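DUF3248 domain-containing protein (Thermus thermophilus, PDB 2E6X) is of unknown function, belongs to the DUF3248 family and forms a two-chain assembly of small alpha/beta subunits. Local coordinates at residues Glu2-Leu5 and Leu6-Gly10; Thr36-Phe39 and Arg40-Pro43; Glu50-Met53 and Arg54-Val57. All blocks are in the same frame, centred on the assembly; numbering follows the deposited sequence.

Contact 1: Glu2-Leu5 and Leu6-Gly10; sequences EKDL and LDKLG
Backbone amides of L6, D7 and K8 reach back four residues to the carbonyls of E2, K3 and D4, the regular bonding of an alpha helix. L6 N to E2 O is the straightest of the three, at 3.0 Å with an N-H...O angle of 174°. The L6 side chain leans on E2. Its CG, L6 CG, sits 3.3 Å from E2 O. L6 CD2 meets the carboxylate oxygen E2 OE1 at 3.8 Å, a van der Waals contact of a methyl with a polar atom. The E2 chain has CG anti to the backbone N (chi1 -174°) and then bends at chi2, which brings the carboxylate forward beside L6. The other oxygen, E2 OE2, accepts a hydrogen bond from L48 N of the second subunit, so the E2 carboxylate joins the two chains. L5 packs on L48 of that subunit as well. With an alanine here in place of L6, the E2 carboxylate would probably lose the apolar wall along its OE1 side and a gap would open between them. This is the N-terminal helix 2-8, and it ends in a Schellman motif. G10 is the C-prime residue, with positive phi (69°), a backbone shape that favours glycine. G10 N bonds to D7 O, and the amide of the next residue returns to L6 O. In this last turn K8 N also makes a weak bond to L5 O. L9 folds back over the same turn, L9 CD2 lying 3.5 Å from L5 O. On the exposed side D4 and K8 form at most a long and doubtful salt bridge, because D4 OD1 is modelled too close to K8. K3 CG passes 3.9 Å from D7 OD1.

Contact 2: Thr36-Phe39 and Arg40-Pro43; sequences TPRF and RELP
E41 turns back along R38 on the exposed side of helix 36-41, a short, weakly bonded helix that follows strand 26-32 in this alpha/beta subunit. The E41 side chain can be followed outward. E41 CB lies 3.4 Å from R38 O. CG is set beside the backbone N (chi1 -64°), which sends the chain back toward the preceding turn, where CG passes P37 O. E41 CD then rests against R38 CA at 3.7 Å. At the tip the two oxygens part. OE2 lies close to R38 CA and P37 O; with P37 O it is a meeting of two acceptors, and no bond forms. E41 OE1 touches R38 CD at 3.6 Å and comes to the edge of the R38 guanidinium, in its plane. E41 OE1 to R38 NH1 is a long salt bridge of 3.7 Å. The carboxylate is turned 83° against the guanidinium, so the pair does not dock as two flat groups in line. The R38 guanidinium has another partner: NE makes a weak hydrogen bond to E69 O. T36 and R40, four residues apart, run side by side, with T36 CG2 3.5 Å from R40 NH1. R40 lies close to R16, a like charge, and packs on M1 of the second subunit. F39 faces inward onto V14 and R16 of strand 13-19, and with L42 it also touches R29 of strand 26-32 and V67, which places the helix against the sheet. The clearer backbone bonds are three-residue steps, with a weak four-residue bond from L42 N to R38 O. E41 N reaches R38 O from above the carbonyl plane, and L42 N reaches F39 O likewise. A water closes the end of the turn, donating to F39 O at 2.7 Å and to L42 O at 2.6 Å.

Contact 3: Glu50-Met53 and Arg54-Val57; sequences EAEM and RRLV
A51 O takes two hydrogen bonds, one from R55 N at 3.0 Å and one from a water at 2.7 Å. The same water accepts from R54 NH1, lying at the edge of the guanidinium and in its plane. It thus ties the R54 side chain to the backbone one turn back. This is helix 50-58, which leads to strand 62-66 and is regularly alpha-helical here. R54, L56 and V57 bond in the same four-residue step to E50, E52 and M53. With chi1 at 167° R54 swings its CG to the far side from its amide and runs extended to NE, which forms a salt bridge with E68 of the second subunit, while E50 and R54 pack on W66 of that subunit. M53, a selenomethionine, is buried between the chains, on M17 and L48 of its own and L13 of the second subunit, and V57 touches L26 and, across the interface, V64 of the second subunit. V57 CG2 lies 3.3 Å from M53 O. E52 and R55 run alongside each other with their flat groups only 17° apart. E52 OE2 to R55 NH2 is a long salt bridge, 3.7 Å. The R55 guanidinium also forms salt bridges, NH1 to E59 and NH2 to D24, which would be expected to share out its charge. L56 CG lies against one face of that guanidinium, offset toward its rim. L56 CD1 comes within 3.9 Å of E52 OE2.

Overall arrangement
Each contact is a short stretch of a different helix, and the three are met one after another along the chain. None touches another. The centres of contacts 1 and 2 are 23 Å apart, those of contacts 2 and 3 are 24 Å apart, and those of contacts 1 and 3 are 28 Å apart. Contacts 2 and 3 lie on opposite sides of the chain's centre, yet their helices follow each other in sequence. Strand 13-19 receives side chains from both. The second subunit touches all three, most lightly at contact 2. E2 of contact 1 packs on M53 of the second subunit, the counterpart of the M53 of contact 3. The function is unknown, so none of the three can be tied to an active site.

Contact 1: Glu2-Leu5 and Leu6-Gly10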
ATOM      1  N   GLU A   2      -2.046  -8.577  -9.276  1.00 24.63           N
ATOM      2  CA  GLU A   2      -1.205  -7.477  -9.768  1.00 22.88           C
ATOM      3  C   GLU A   2       0.306  -7.688  -9.678  1.00 22.55           C
ATOM      4  O   GLU A   2       1.012  -7.401 -10.625  1.00 20.39           O
ATOM      5  CB  GLU A   2      -1.559  -6.181  -9.030  1.00 23.93           C
ATOM      6  CG  GLU A   2      -0.841  -4.946  -9.577  1.00 20.49           C
ATOM      7  CD  GLU A   2      -1.308  -4.556 -10.956  1.00 24.66           C
ATOM      8  OE1 GLU A   2      -0.651  -3.678 -11.585  1.00 16.31           O
ATOM      9  OE2 GLU A   2      -2.340  -5.126 -11.414  1.00 18.04           O
ATOM     10  N   LYS A   3       0.804  -8.163  -8.536  1.00 21.51           N
ATOM     11  CA  LYS A   3       2.251  -8.363  -8.355  1.00 23.90           C
ATOM     12  C   LYS A   3       2.780  -9.316  -9.432  1.00 26.01           C
ATOM     13  O   LYS A   3       3.833  -9.085 -10.041  1.00 24.36           O
ATOM     14  CB  LYS A   3       2.519  -8.911  -6.937  1.00 25.60           C
ATOM     15  CG  LYS A   3       3.982  -9.068  -6.525  1.00 30.37           C
ATOM     16  CD  LYS A   3       4.070  -9.425  -5.020  1.00 36.45           C
ATOM     17  CE  LYS A   3       5.494  -9.741  -4.536  1.00 40.03           C
ATOM     18  NZ  LYS A   3       6.413  -8.568  -4.594  1.00 44.35           N
ATOM     19  N   ASP A   4       2.015 -10.364  -9.675  1.00 28.14           N
ATOM     20  CA  ASP A   4       2.351 -11.363 -10.676  1.00 32.14           C
ATOM     21  C   ASP A   4       2.425 -10.733 -12.055  1.00 29.88           C
ATOM     22  O   ASP A   4       3.389 -10.958 -12.792  1.00 29.05           O
ATOM     23  CB  ASP A   4       1.291 -12.469 -10.711  1.00 40.14           C
ATOM     24  CG  ASP A   4       1.356 -13.281 -11.994  1.00 47.34           C
ATOM     25  OD1 ASP A   4       2.437 -13.861 -12.251  1.00 51.47           O
ATOM     26  OD2 ASP A   4       0.342 -13.327 -12.743  1.00 50.03           O
ATOM     27  N   LEU A   5       1.391  -9.969 -12.409  1.00 27.57           N
ATOM     28  CA  LEU A   5       1.347  -9.305 -13.708  1.00 25.38           C
ATOM     29  C   LEU A   5       2.637  -8.502 -13.901  1.00 22.43           C
ATOM     30  O   LEU A   5       3.341  -8.672 -14.890  1.00 20.02           O
ATOM     31  CB  LEU A   5       0.143  -8.362 -13.794  1.00 26.96           C
ATOM     32  CG  LEU A   5       0.112  -7.486 -15.053  1.00 24.41           C
ATOM     33  CD1 LEU A   5      -0.362  -8.327 -16.193  1.00 25.59           C
ATOM     34  CD2 LEU A   5      -0.784  -6.299 -14.889  1.00 24.61           C
ATOM     35  N   LEU A   6       2.957  -7.660 -12.930  1.00 19.97           N
ATOM     36  CA  LEU A   6       4.136  -6.836 -13.016  1.00 20.33           C
ATOM     37  C   LEU A   6       5.404  -7.681 -13.075  1.00 21.07           C
ATOM     38  O   LEU A   6       6.329  -7.336 -13.801  1.00 20.07           O
ATOM     39  CB  LEU A   6       4.171  -5.858 -11.858  1.00 21.18           C
ATOM     40  CG  LEU A   6       2.949  -4.938 -11.809  1.00 20.78           C
ATOM     41  CD1 LEU A   6       3.166  -3.898 -10.693  1.00 24.02           C
ATOM     42  CD2 LEU A   6       2.753  -4.229 -13.160  1.00 21.03           C
ATOM     43  N   ASP A   7       5.448  -8.777 -12.329  1.00 23.61           N
ATOM     44  CA  ASP A   7       6.600  -9.676 -12.363  1.00 30.04           C
ATOM     45  C   ASP A   7       6.881 -10.075 -13.835  1.00 29.35           C
ATOM     46  O   ASP A   7       8.031 -10.102 -14.273  1.00 28.73           O
ATOM     47  CB  ASP A   7       6.324 -10.951 -11.537  1.00 34.90           C
ATOM     48  CG  ASP A   7       6.304 -10.700 -10.023  1.00 41.51           C
ATOM     49  OD1 ASP A   7       6.325  -9.526  -9.605  1.00 45.26           O
ATOM     50  OD2 ASP A   7       6.260 -11.683  -9.239  1.00 43.81           O
ATOM     51  N   LYS A   8       5.824 -10.367 -14.595  1.00 27.28           N
ATOM     52  CA  LYS A   8       5.974 -10.773 -15.999  1.00 27.81           C
ATOM     53  C   LYS A   8       6.544  -9.682 -16.897  1.00 25.57           C
ATOM     54  O   LYS A   8       7.001  -9.973 -17.993  1.00 25.61           O
ATOM     55  CB  LYS A   8       4.632 -11.228 -16.583  1.00 25.07           C
ATOM     56  CG  LYS A   8       3.927 -12.293 -15.776  1.00 29.78           C
ATOM     57  CD  LYS A   8       4.828 -13.477 -15.461  1.00 35.49           C
ATOM     58  CE  LYS A   8       4.245 -14.333 -14.323  1.00 36.77           C
ATOM     59  NZ  LYS A   8       4.869 -15.705 -14.220  1.00 40.68           N
ATOM     60  N   LEU A   9       6.498  -8.435 -16.439  1.00 26.38           N
ATOM     61  CA  LEU A   9       7.022  -7.288 -17.196  1.00 27.64           C
ATOM     62  C   LEU A   9       8.389  -6.876 -16.653  1.00 29.00           C
ATOM     63  O   LEU A   9       8.945  -5.857 -17.062  1.00 28.18           O
ATOM     64  CB  LEU A   9       6.118  -6.058 -17.040  1.00 29.37           C
ATOM     65  CG  LEU A   9       4.915  -5.691 -17.915  1.00 31.25           C
ATOM     66  CD1 LEU A   9       5.274  -5.970 -19.343  1.00 29.48           C
ATOM     67  CD2 LEU A   9       3.677  -6.463 -17.526  1.00 30.72           C
ATOM     68  N   GLY A  10       8.931  -7.639 -15.718  1.00 27.68           N
ATOM     69  CA  GLY A  10      10.194  -7.229 -15.142  1.00 31.54           C
ATOM     70  C   GLY A  10      10.023  -5.974 -14.281  1.00 30.55           C
ATOM     71  O   GLY A  10      11.007  -5.365 -13.888  1.00 31.57           O
TER

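Contact 2: Thr36-Phe39 and Arg40-Pro43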
ATOM      1  N   THR A  36      13.608   3.917  -6.205  1.00 16.39           N
ATOM      2  CA  THR A  36      14.063   3.626  -4.875  1.00 17.69           C
ATOM      3  C   THR A  36      14.938   4.707  -4.263  1.00 18.21           C
ATOM      4  O   THR A  36      14.717   5.134  -3.144  1.00 17.85           O
ATOM      5  CB  THR A  36      14.836   2.304  -4.867  1.00 19.72           C
ATOM      6  OG1 THR A  36      13.969   1.261  -5.315  1.00 16.55           O
ATOM      7  CG2 THR A  36      15.367   2.001  -3.459  1.00 19.04           C
ATOM      8  N   PRO A  37      15.978   5.138  -4.983  1.00 20.52           N
ATOM      9  CA  PRO A  37      16.850   6.180  -4.442  1.00 21.89           C
ATOM     10  C   PRO A  37      16.048   7.378  -3.895  1.00 23.25           C
ATOM     11  O   PRO A  37      16.397   7.913  -2.850  1.00 24.18           O
ATOM     12  CB  PRO A  37      17.707   6.568  -5.653  1.00 21.57           C
ATOM     13  CG  PRO A  37      17.851   5.287  -6.375  1.00 25.11           C
ATOM     14  CD  PRO A  37      16.435   4.702  -6.312  1.00 20.09           C
ATOM     15  N   ARG A  38      14.969   7.775  -4.577  1.00 19.89           N
ATOM     16  CA  ARG A  38      14.178   8.957  -4.135  1.00 19.87           C
ATOM     17  C   ARG A  38      13.428   8.838  -2.816  1.00 20.48           C
ATOM     18  O   ARG A  38      13.128   9.848  -2.162  1.00 21.33           O
ATOM     19  CB  ARG A  38      13.150   9.342  -5.192  1.00 19.64           C
ATOM     20  CG  ARG A  38      13.691   9.423  -6.602  1.00 22.06           C
ATOM     21  CD  ARG A  38      14.537  10.624  -6.805  1.00 24.74           C
ATOM     22  NE  ARG A  38      15.131  10.573  -8.130  1.00 28.64           N
ATOM     23  CZ  ARG A  38      16.100  11.380  -8.541  1.00 33.20           C
ATOM     24  NH1 ARG A  38      16.579  12.302  -7.716  1.00 31.38           N
ATOM     25  NH2 ARG A  38      16.573  11.267  -9.781  1.00 32.39           N
ATOM     26  N   PHE A  39      13.092   7.618  -2.427  1.00 21.67           N
ATOM     27  CA  PHE A  39      12.342   7.436  -1.199  1.00 21.16           C
ATOM     28  C   PHE A  39      13.050   8.013   0.023  1.00 22.87           C
ATOM     29  O   PHE A  39      12.430   8.724   0.817  1.00 18.99           O
ATOM     30  CB  PHE A  39      12.014   5.942  -0.961  1.00 19.18           C
ATOM     31  CG  PHE A  39      10.875   5.407  -1.814  1.00 22.53           C
ATOM     32  CD1 PHE A  39      11.061   5.134  -3.170  1.00 19.76           C
ATOM     33  CD2 PHE A  39       9.626   5.123  -1.240  1.00 21.15           C
ATOM     34  CE1 PHE A  39      10.032   4.576  -3.945  1.00 18.84           C
ATOM     35  CE2 PHE A  39       8.596   4.573  -2.002  1.00 19.50           C
ATOM     36  CZ  PHE A  39       8.801   4.300  -3.364  1.00 19.47           C
ATOM     37  N   ARG A  40      14.338   7.701   0.183  1.00 24.77           N
ATOM     38  CA  ARG A  40      15.089   8.176   1.343  1.00 27.47           C
ATOM     39  C   ARG A  40      15.287   9.673   1.378  1.00 27.37           C
ATOM     40  O   ARG A  40      15.568  10.231   2.444  1.00 26.86           O
ATOM     41  CB  ARG A  40      16.460   7.501   1.423  1.00 35.15           C
ATOM     42  CG  ARG A  40      16.415   6.108   1.996  1.00 41.03           C
ATOM     43  CD  ARG A  40      15.658   5.151   1.084  1.00 47.84           C
ATOM     44  NE  ARG A  40      15.378   3.891   1.766  1.00 50.88           N
ATOM     45  CZ  ARG A  40      14.953   2.793   1.161  1.00 52.53           C
ATOM     46  NH1 ARG A  40      14.758   2.790  -0.148  1.00 53.41           N
ATOM     47  NH2 ARG A  40      14.729   1.696   1.867  1.00 54.56           N
ATOM     48  N   GLU A  41      15.126  10.317   0.229  1.00 25.18           N
ATOM     49  CA  GLU A  41      15.295  11.757   0.108  1.00 28.59           C
ATOM     50  C   GLU A  41      14.060  12.483   0.656  1.00 26.06           C
ATOM     51  O   GLU A  41      14.146  13.617   1.102  1.00 25.80           O
ATOM     52  CB  GLU A  41      15.487  12.145  -1.364  1.00 35.14           C
ATOM     53  CG  GLU A  41      16.744  11.595  -2.053  1.00 40.78           C
ATOM     54  CD  GLU A  41      16.647  11.691  -3.579  1.00 47.00           C
ATOM     55  OE1 GLU A  41      15.922  12.593  -4.075  1.00 49.89           O
ATOM     56  OE2 GLU A  41      17.301  10.879  -4.284  1.00 50.49           O
ATOM     57  N   LEU A  42      12.915  11.803   0.622  1.00 20.70           N
ATOM     58  CA  LEU A  42      11.654  12.361   1.091  1.00 16.71           C
ATOM     59  C   LEU A  42      11.595  12.545   2.609  1.00 15.79           C
ATOM     60  O   LEU A  42      12.336  11.871   3.358  1.00 13.80           O
ATOM     61  CB  LEU A  42      10.515  11.440   0.656  1.00 13.73           C
ATOM     62  CG  LEU A  42      10.290  11.340  -0.845  1.00 12.26           C
ATOM     63  CD1 LEU A  42       9.296  10.215  -1.091  1.00 10.80           C
ATOM     64  CD2 LEU A  42       9.780  12.683  -1.388  1.00 12.65           C
ATOM     65  N   PRO A  43      10.707  13.456   3.089  1.00 14.50           N
ATOM     66  CA  PRO A  43      10.608  13.662   4.537  1.00 15.11           C
ATOM     67  C   PRO A  43      10.370  12.319   5.199  1.00 14.01           C
ATOM     68  O   PRO A  43       9.615  11.490   4.684  1.00 18.76           O
ATOM     69  CB  PRO A  43       9.409  14.588   4.694  1.00 15.01           C
ATOM     70  CG  PRO A  43       9.402  15.360   3.435  1.00 15.40           C
ATOM     71  CD  PRO A  43       9.773  14.343   2.364  1.00 13.68           C
TER
HETATM   72  O   HOH W   1      12.033   9.245   3.453  1.00 25.23           O

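Contact 3: Glu50-Met53 and Arg54-Val57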
ATOM      1  N   GLU A  50       1.305  -1.981  14.554  1.00 11.92           N
ATOM      2  CA  GLU A  50       0.384  -2.478  13.553  1.00 13.70           C
ATOM      3  C   GLU A  50      -1.088  -2.100  13.904  1.00 15.34           C
ATOM      4  O   GLU A  50      -1.916  -1.831  13.013  1.00 14.28           O
ATOM      5  CB  GLU A  50       0.551  -4.003  13.427  1.00 13.43           C
ATOM      6  CG  GLU A  50      -0.480  -4.651  12.549  1.00 20.94           C
ATOM      7  CD  GLU A  50      -1.769  -5.018  13.275  1.00 19.87           C
ATOM      8  OE1 GLU A  50      -1.791  -5.055  14.518  1.00 21.88           O
ATOM      9  OE2 GLU A  50      -2.761  -5.307  12.586  1.00 25.05           O
ATOM     10  N   ALA A  51      -1.405  -2.066  15.195  1.00 13.74           N
ATOM     11  CA  ALA A  51      -2.763  -1.703  15.650  1.00 13.58           C
ATOM     12  C   ALA A  51      -3.115  -0.262  15.312  1.00 13.59           C
ATOM     13  O   ALA A  51      -4.285   0.071  14.997  1.00  9.71           O
ATOM     14  CB  ALA A  51      -2.881  -1.916  17.159  1.00 15.11           C
ATOM     15  N   GLU A  52      -2.101   0.599  15.393  1.00 14.26           N
ATOM     16  CA  GLU A  52      -2.296   1.988  15.068  1.00 16.11           C
ATOM     17  C   GLU A  52      -2.564   2.066  13.564  1.00 15.06           C
ATOM     18  O   GLU A  52      -3.379   2.853  13.134  1.00 12.26           O
ATOM     19  CB  GLU A  52      -1.065   2.849  15.401  1.00 16.13           C
ATOM     20  CG  GLU A  52      -1.474   4.338  15.472  1.00 22.00           C
ATOM     21  CD  GLU A  52      -0.342   5.343  15.709  1.00 26.58           C
ATOM     22  OE1 GLU A  52       0.642   5.048  16.430  1.00 25.19           O
ATOM     23  OE2 GLU A  52      -0.463   6.465  15.166  1.00 28.66           O
HETATM   24  N   MSE A  53      -1.825   1.290  12.777  1.00 13.95           N
HETATM   25  CA  MSE A  53      -2.022   1.275  11.329  1.00 15.41           C
HETATM   26  C   MSE A  53      -3.430   0.823  10.999  1.00 11.29           C
HETATM   27  O   MSE A  53      -4.059   1.384  10.122  1.00 13.41           O
HETATM   28  CB  MSE A  53      -1.032   0.344  10.617  1.00 13.48           C
HETATM   29  CG  MSE A  53       0.416   0.803  10.632  1.00 22.29           C
HETATM   30 SE   MSE A  53       1.495  -0.327   9.439  1.00 35.24          SE
HETATM   31  CE  MSE A  53       0.006  -1.191   8.548  1.00 14.65           C
ATOM     32  N   ARG A  54      -3.940  -0.168  11.722  1.00  8.34           N
ATOM     33  CA  ARG A  54      -5.277  -0.639  11.423  1.00 10.74           C
ATOM     34  C   ARG A  54      -6.278   0.494  11.707  1.00  9.63           C
ATOM     35  O   ARG A  54      -7.143   0.790  10.892  1.00  8.85           O
ATOM     36  CB  ARG A  54      -5.600  -1.905  12.259  1.00 10.41           C
ATOM     37  CG  ARG A  54      -7.060  -2.281  12.257  1.00  9.80           C
ATOM     38  CD  ARG A  54      -7.294  -3.491  13.193  1.00 15.06           C
ATOM     39  NE  ARG A  54      -8.710  -3.808  13.334  1.00 12.67           N
ATOM     40  CZ  ARG A  54      -9.503  -3.299  14.276  1.00 18.81           C
ATOM     41  NH1 ARG A  54      -9.016  -2.430  15.185  1.00 15.84           N
ATOM     42  NH2 ARG A  54     -10.790  -3.665  14.322  1.00 18.61           N
ATOM     43  N   ARG A  55      -6.123   1.137  12.862  1.00 10.93           N
ATOM     44  CA  ARG A  55      -6.999   2.240  13.261  1.00 12.91           C
ATOM     45  C   ARG A  55      -7.042   3.360  12.190  1.00 10.68           C
ATOM     46  O   ARG A  55      -8.102   3.844  11.788  1.00 11.47           O
ATOM     47  CB  ARG A  55      -6.515   2.833  14.594  1.00 13.34           C
ATOM     48  CG  ARG A  55      -7.207   4.165  14.955  1.00 28.08           C
ATOM     49  CD  ARG A  55      -6.765   4.774  16.301  1.00 31.35           C
ATOM     50  NE  ARG A  55      -5.465   5.456  16.273  1.00 34.02           N
ATOM     51  CZ  ARG A  55      -5.241   6.656  15.723  1.00 35.47           C
ATOM     52  NH1 ARG A  55      -6.233   7.324  15.152  1.00 33.68           N
ATOM     53  NH2 ARG A  55      -4.017   7.188  15.738  1.00 33.54           N
ATOM     54  N   LEU A  56      -5.868   3.743  11.733  1.00  7.14           N
ATOM     55  CA  LEU A  56      -5.750   4.811  10.751  1.00  8.21           C
ATOM     56  C   LEU A  56      -6.391   4.424   9.411  1.00  6.70           C
ATOM     57  O   LEU A  56      -7.078   5.244   8.785  1.00  9.63           O
ATOM     58  CB  LEU A  56      -4.266   5.184  10.623  1.00  6.81           C
ATOM     59  CG  LEU A  56      -3.688   5.935  11.850  1.00  8.38           C
ATOM     60  CD1 LEU A  56      -2.187   6.065  11.702  1.00 12.53           C
ATOM     61  CD2 LEU A  56      -4.332   7.369  11.998  1.00  7.55           C
ATOM     62  N   VAL A  57      -6.213   3.186   8.979  1.00  6.70           N
ATOM     63  CA  VAL A  57      -6.818   2.783   7.716  1.00  9.30           C
ATOM     64  C   VAL A  57      -8.321   2.752   7.925  1.00  9.96           C
ATOM     65  O   VAL A  57      -9.069   3.320   7.133  1.00  7.25           O
ATOM     66  CB  VAL A  57      -6.315   1.402   7.246  1.00  7.47           C
ATOM     67  CG1 VAL A  57      -7.098   0.984   5.920  1.00 11.11           C
ATOM     68  CG2 VAL A  57      -4.801   1.505   6.955  1.00  6.70           C
TER
HETATM   69  O   HOH W   2      -6.246  -1.550  15.942  1.00 14.91           O